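Local atomic coordinates of chitinase (Paenibacillus sp. FPU-7, PDB entry 5GZT), a protein that probably hydrolyses internal beta-1,4 linkages between N-acetylglucosamine units in chitin and chitodextrins, as an endo-acting chitinase with two family 18 glycosyl hydrolase domains. Residues A942-P947 with S966-D971; A984-S989 with F996-V1001. All coordinates share one frame; numbering follows the deposited sequence.

Contact 1 of 2, residues A942-P947 with S966-D971; sequences ASAAAP and SVMTYD
Ser-943 and Val-967 pair side by side in parallel strands 938-943 and 964-967, neighbours in the TIM barrel of the second family 18 glycosyl hydrolase domain. Two backbone hydrogen bonds join the strand ends. Ser-943 N donates to Ser-966 O at 3.0 Å, and Met-968 N donates to Ser-943 O at 2.8 Å. Past this point the chains diverge, and a water takes over: it accepts from Ala-945 N and donates to Met-968 O, 2.8 Å away.

The side chains meet on both faces of the sheet. On the Ser-943 and Val-967 face the hydroxyl OG of Ser-943 lies 3.7 Å from Val-967 CG2, a plain van der Waals approach. Its hydrogen bond goes to Tyr-1005 OH of helix 998-1007, the helix against which Val-967 packs on Val-1001 and Leu-1002. On the face of Ala-942, Met-968, where the chain makes an inverse gamma turn, sends its side chain back over the 942-947 backbone. Its last torsion is bent (chi3 -71°), and this turns CE in toward the strand. Tyr-896 touches both Met-968 and Ala-944. The methyl CE of Met-968 sits 4.3 Å from Ala-944 CB and 4.4 Å from Ala-942 CB, with Ser-943 O closer still, at 3.4 Å.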
loop_
_atom_site.group_PDB
_atom_site.type_symbol
_atom_site.label_atom_id
_atom_site.label_comp_id
_atom_site.label_asym_id
_atom_site.label_seq_id
_atom_site.Cartn_x
_atom_site.Cartn_y
_atom_site.Cartn_z
ATOM N N ALA B 942 12.288 5.445 42.018
ATOM C CA ALA B 942 11.068 5.053 41.298
ATOM C C ALA B 942 10.941 5.942 40.134
ATOM O O ALA B 942 11.171 7.124 40.271
ATOM C CB ALA B 942 9.850 5.233 42.135
ATOM N N SER B 943 10.540 5.393 38.986
ATOM C CA SER B 943 10.498 6.095 37.717
ATOM C C SER B 943 9.202 5.799 36.951
ATOM O O SER B 943 8.462 4.843 37.251
ATOM C CB SER B 943 11.746 5.754 36.887
ATOM O OG SER B 943 11.807 4.365 36.570
ATOM N N ALA B 944 8.883 6.659 35.992
ATOM C CA ALA B 944 7.600 6.652 35.317
ATOM C C ALA B 944 7.714 6.134 33.865
ATOM O O ALA B 944 8.813 6.045 33.268
ATOM C CB ALA B 944 6.926 8.026 35.385
ATOM N N ALA B 945 6.552 5.835 33.326
ATOM C CA ALA B 945 6.389 5.162 32.012
ATOM C C ALA B 945 6.337 6.093 30.825
ATOM O O ALA B 945 6.717 5.695 29.736
ATOM C CB ALA B 945 5.135 4.290 32.040
ATOM N N ALA B 946 5.866 7.329 31.013
ATOM C CA ALA B 946 5.549 8.174 29.887
ATOM C C ALA B 946 6.747 8.686 29.110
ATOM O O ALA B 946 7.845 8.940 29.682
ATOM C CB ALA B 946 4.684 9.344 30.326
ATOM N N PRO B 947 6.538 8.918 27.785
ATOM C CA PRO B 947 7.702 9.433 27.082
ATOM C C PRO B 947 8.164 10.769 27.677
ATOM O O PRO B 947 9.323 11.084 27.592
ATOM C CB PRO B 947 7.232 9.592 25.612
ATOM C CG PRO B 947 6.092 8.581 25.509
ATOM C CD PRO B 947 5.501 8.396 26.897
ATOM N N SER B 966 12.853 1.301 40.013
ATOM C CA SER B 966 11.580 0.620 40.194
ATOM C C SER B 966 10.620 1.295 39.242
ATOM O O SER B 966 10.214 2.458 39.495
ATOM C CB SER B 966 11.112 0.711 41.652
ATOM O OG SER B 966 11.946 -0.056 42.521
ATOM N N VAL B 967 10.375 0.683 38.050
ATOM C CA VAL B 967 9.644 1.367 37.034
ATOM C C VAL B 967 8.141 1.104 37.294
ATOM O O VAL B 967 7.671 -0.061 37.465
ATOM C CB VAL B 967 9.997 0.896 35.599
ATOM C CG1 VAL B 967 9.322 1.772 34.514
ATOM C CG2 VAL B 967 11.488 0.911 35.427
ATOM N N MET B 968 7.395 2.213 37.315
ATOM C CA MET B 968 5.965 2.215 37.620
ATOM C C MET B 968 5.195 1.834 36.332
ATOM O O MET B 968 4.616 2.685 35.658
ATOM C CB MET B 968 5.567 3.616 38.207
ATOM C CG MET B 968 6.183 3.778 39.623
ATOM S SD MET B 968 5.709 5.379 40.376
ATOM C CE MET B 968 6.602 6.581 39.448
ATOM N N THR B 969 5.211 0.534 36.036
ATOM C CA THR B 969 4.627 -0.041 34.814
ATOM C C THR B 969 3.132 -0.286 35.151
ATOM O O THR B 969 2.645 -1.447 35.314
ATOM C CB THR B 969 5.395 -1.336 34.451
ATOM O OG1 THR B 969 5.549 -2.124 35.632
ATOM C CG2 THR B 969 6.759 -0.994 33.831
ATOM N N TYR B 970 2.446 0.837 35.371
ATOM C CA TYR B 970 1.033 0.870 35.785
ATOM C C TYR B 970 0.501 2.293 35.686
ATOM O O TYR B 970 1.228 3.163 35.225
ATOM C CB TYR B 970 0.797 0.152 37.095
ATOM C CG TYR B 970 1.664 0.595 38.257
ATOM C CD1 TYR B 970 1.544 1.887 38.810
ATOM C CD2 TYR B 970 2.540 -0.275 38.842
ATOM C CE1 TYR B 970 2.313 2.273 39.927
ATOM C CE2 TYR B 970 3.333 0.114 39.914
ATOM C CZ TYR B 970 3.220 1.365 40.438
ATOM O OH TYR B 970 3.998 1.629 41.475
ATOM N N ASP B 971 -0.778 2.541 35.977
ATOM C CA ASP B 971 -1.403 3.855 35.753
ATOM C C ASP B 971 -1.294 4.368 34.352
ATOM O O ASP B 971 -1.284 5.594 34.135
ATOM C CB ASP B 971 -0.796 4.944 36.649
ATOM C CG ASP B 971 -0.913 4.660 38.123
ATOM O OD1 ASP B 971 -1.901 4.066 38.571
ATOM O OD2 ASP B 971 0.031 5.040 38.886
HETATM O O HOH W 1 4.458 5.467 35.330
#

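Contact 2 of 2, residues A984-S989 with F996-V1001; sequences ASVYTS and FSADSV
Ser-997 and Thr-988 meet through their hydroxyls where the loop 984-989 lies against the start of helix 998-1007. Ser-997 is the N-cap and forms a capping box with Ser-1000: its OG accepts from Ser-1000 N at 3.1 Å, while Ser-1000 OG accepts from Ser-997 N at 2.9 Å. Ser-997 OG takes the position between its own N and carbonyl carbon (chi1 58°), and from there it also donates to Thr-988 OG1 at 2.9 Å. Thr-988 OG1 in turn is hydrogen-bonded to Asp-995 O. An alanine in place of Ser-997 would probably leave Ser-1000 N without its capping acceptor and Thr-988 OG1 without this donor, weakening the hold of the loop on the helix start.

The tight part of the contact is backbone to helix end. Ala-998 N bonds to Ser-985 O at 3.0 Å, and Asp-999 N bonds to Val-986 O at 2.9 Å, so two amides of the first helical turn find their acceptors in the loop. Ala-998 CB is tucked 3.5 Å from Val-986 O.

The Tyr-987 and Asp-999 side is looser and partly exposed. Here Asp-999 CB approaches Tyr-987 CD1 at 3.7 Å, with ring and carboxylate planes turned 54° apart. A water links the loop backbone to the carboxylate, accepting from Thr-988 N and donating to Asp-999 OD2 at 2.7 Å, while OD1 is taken by Tyr-1102.

That tyrosine belongs to helix 1093-1106, which also packs on Val-986 through Tyr-1098 and Lys-1099; at the other end of the contact, Phe-996 meets the ring of Tyr-972 in the loop after strand 964-967.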
loop_
_atom_site.group_PDB
_atom_site.type_symbol
_atom_site.label_atom_id
_atom_site.label_comp_id
_atom_site.label_asym_id
_atom_site.label_seq_id
_atom_site.Cartn_x
_atom_site.Cartn_y
_atom_site.Cartn_z
ATOM N N ALA B 984 -2.213 -1.451 33.350
ATOM C CA ALA B 984 -1.040 -2.123 33.858
ATOM C C ALA B 984 -0.574 -3.332 33.038
ATOM O O ALA B 984 0.149 -4.202 33.550
ATOM C CB ALA B 984 -1.326 -2.569 35.266
ATOM N N SER B 985 -0.936 -3.396 31.758
ATOM C CA SER B 985 -0.710 -4.650 31.016
ATOM C C SER B 985 0.764 -4.956 30.807
ATOM O O SER B 985 1.543 -4.059 30.412
ATOM C CB SER B 985 -1.388 -4.601 29.656
ATOM O OG SER B 985 -0.954 -3.503 28.893
ATOM N N VAL B 986 1.133 -6.217 30.993
ATOM C CA VAL B 986 2.493 -6.642 30.770
ATOM C C VAL B 986 2.941 -6.619 29.302
ATOM O O VAL B 986 4.072 -6.114 29.051
ATOM C CB VAL B 986 2.830 -7.918 31.515
ATOM C CG1 VAL B 986 1.748 -8.972 31.389
ATOM C CG2 VAL B 986 4.192 -8.461 31.111
ATOM N N TYR B 987 2.071 -7.000 28.346
ATOM C CA TYR B 987 2.296 -6.735 26.919
ATOM C C TYR B 987 1.253 -5.811 26.306
ATOM O O TYR B 987 0.182 -5.535 26.897
ATOM C CB TYR B 987 2.424 -8.069 26.129
ATOM C CG TYR B 987 3.501 -9.041 26.665
ATOM C CD1 TYR B 987 4.838 -8.979 26.277
ATOM C CD2 TYR B 987 3.155 -10.040 27.492
ATOM C CE1 TYR B 987 5.809 -9.913 26.773
ATOM C CE2 TYR B 987 4.083 -10.923 27.999
ATOM C CZ TYR B 987 5.407 -10.858 27.654
ATOM O OH TYR B 987 6.275 -11.827 28.260
ATOM N N THR B 988 1.624 -5.207 25.185
ATOM C CA THR B 988 0.734 -4.254 24.543
ATOM C C THR B 988 -0.304 -5.135 23.778
ATOM O O THR B 988 0.094 -6.021 22.978
ATOM C CB THR B 988 1.480 -3.401 23.509
ATOM O OG1 THR B 988 2.453 -2.550 24.125
ATOM C CG2 THR B 988 0.476 -2.515 22.767
ATOM N N SER B 989 -1.596 -4.931 24.011
ATOM C CA SER B 989 -2.647 -5.734 23.308
ATOM C C SER B 989 -2.516 -5.629 21.791
ATOM O O SER B 989 -2.273 -4.537 21.239
ATOM C CB SER B 989 -4.033 -5.222 23.672
ATOM O OG SER B 989 -5.070 -5.951 22.996
ATOM N N PHE B 996 0.705 1.374 25.778
ATOM C CA PHE B 996 1.633 1.120 26.906
ATOM C C PHE B 996 1.563 -0.259 27.444
ATOM O O PHE B 996 0.497 -0.817 27.648
ATOM C CB PHE B 996 1.293 2.030 28.106
ATOM C CG PHE B 996 1.682 3.435 27.901
ATOM C CD1 PHE B 996 2.995 3.841 28.137
ATOM C CD2 PHE B 996 0.740 4.403 27.469
ATOM C CE1 PHE B 996 3.382 5.171 27.911
ATOM C CE2 PHE B 996 1.122 5.730 27.271
ATOM C CZ PHE B 996 2.444 6.115 27.499
ATOM N N SER B 997 2.726 -0.829 27.658
ATOM C CA SER B 997 2.820 -2.024 28.476
ATOM C C SER B 997 4.128 -2.033 29.202
ATOM O O SER B 997 5.028 -1.300 28.837
ATOM C CB SER B 997 2.694 -3.278 27.572
ATOM O OG SER B 997 3.687 -3.279 26.602
ATOM N N ALA B 998 4.289 -2.971 30.109
ATOM C CA ALA B 998 5.586 -3.203 30.731
ATOM C C ALA B 998 6.642 -3.433 29.663
ATOM O O ALA B 998 7.737 -2.901 29.740
ATOM C CB ALA B 998 5.546 -4.374 31.675
ATOM N N ASP B 999 6.321 -4.278 28.683
ATOM C CA ASP B 999 7.220 -4.614 27.578
ATOM C C ASP B 999 7.618 -3.386 26.855
ATOM O O ASP B 999 8.838 -3.167 26.639
ATOM C CB ASP B 999 6.535 -5.672 26.630
ATOM C CG ASP B 999 7.418 -6.099 25.502
ATOM O OD1 ASP B 999 8.586 -6.456 25.758
ATOM O OD2 ASP B 999 6.988 -5.972 24.338
ATOM N N SER B 1000 6.656 -2.549 26.446
ATOM C CA SER B 1000 6.988 -1.379 25.657
ATOM C C SER B 1000 7.776 -0.376 26.489
ATOM O O SER B 1000 8.783 0.183 25.984
ATOM C CB SER B 1000 5.771 -0.652 25.083
ATOM O OG SER B 1000 5.018 0.026 26.063
ATOM N N VAL B 1001 7.388 -0.212 27.742
ATOM C CA VAL B 1001 8.112 0.768 28.620
ATOM C C VAL B 1001 9.546 0.350 28.935
ATOM O O VAL B 1001 10.539 1.095 28.760
ATOM C CB VAL B 1001 7.325 0.972 29.923
ATOM C CG1 VAL B 1001 8.091 1.873 30.867
ATOM C CG2 VAL B 1001 6.027 1.607 29.633
HETATM O O HOH W 2 4.370 -5.514 23.838
#

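From the N terminus, strand 938-943 comes first; the chain then runs through helices 947-952 and 955-958 and returns as strand 964-967, closing contact 1 as a beta-alpha-beta unit of the barrel. The long loop after this strand carries 984-989, and six residues further on 996-1001 turns back to close the much shorter loop of contact 2 and begin helix 998-1007. The two loops follow in series, neither nested nor crossed, with centres about 11 Å apart. They touch directly: Val-1001 packs on Ala-945 and Val-967. The start of helix 998-1007 thereby packs on strand 964-967 and on the loop that follows strand 938-943, while Phe-996, just before the helix, reaches Pro-947 at the start of helix 947-952.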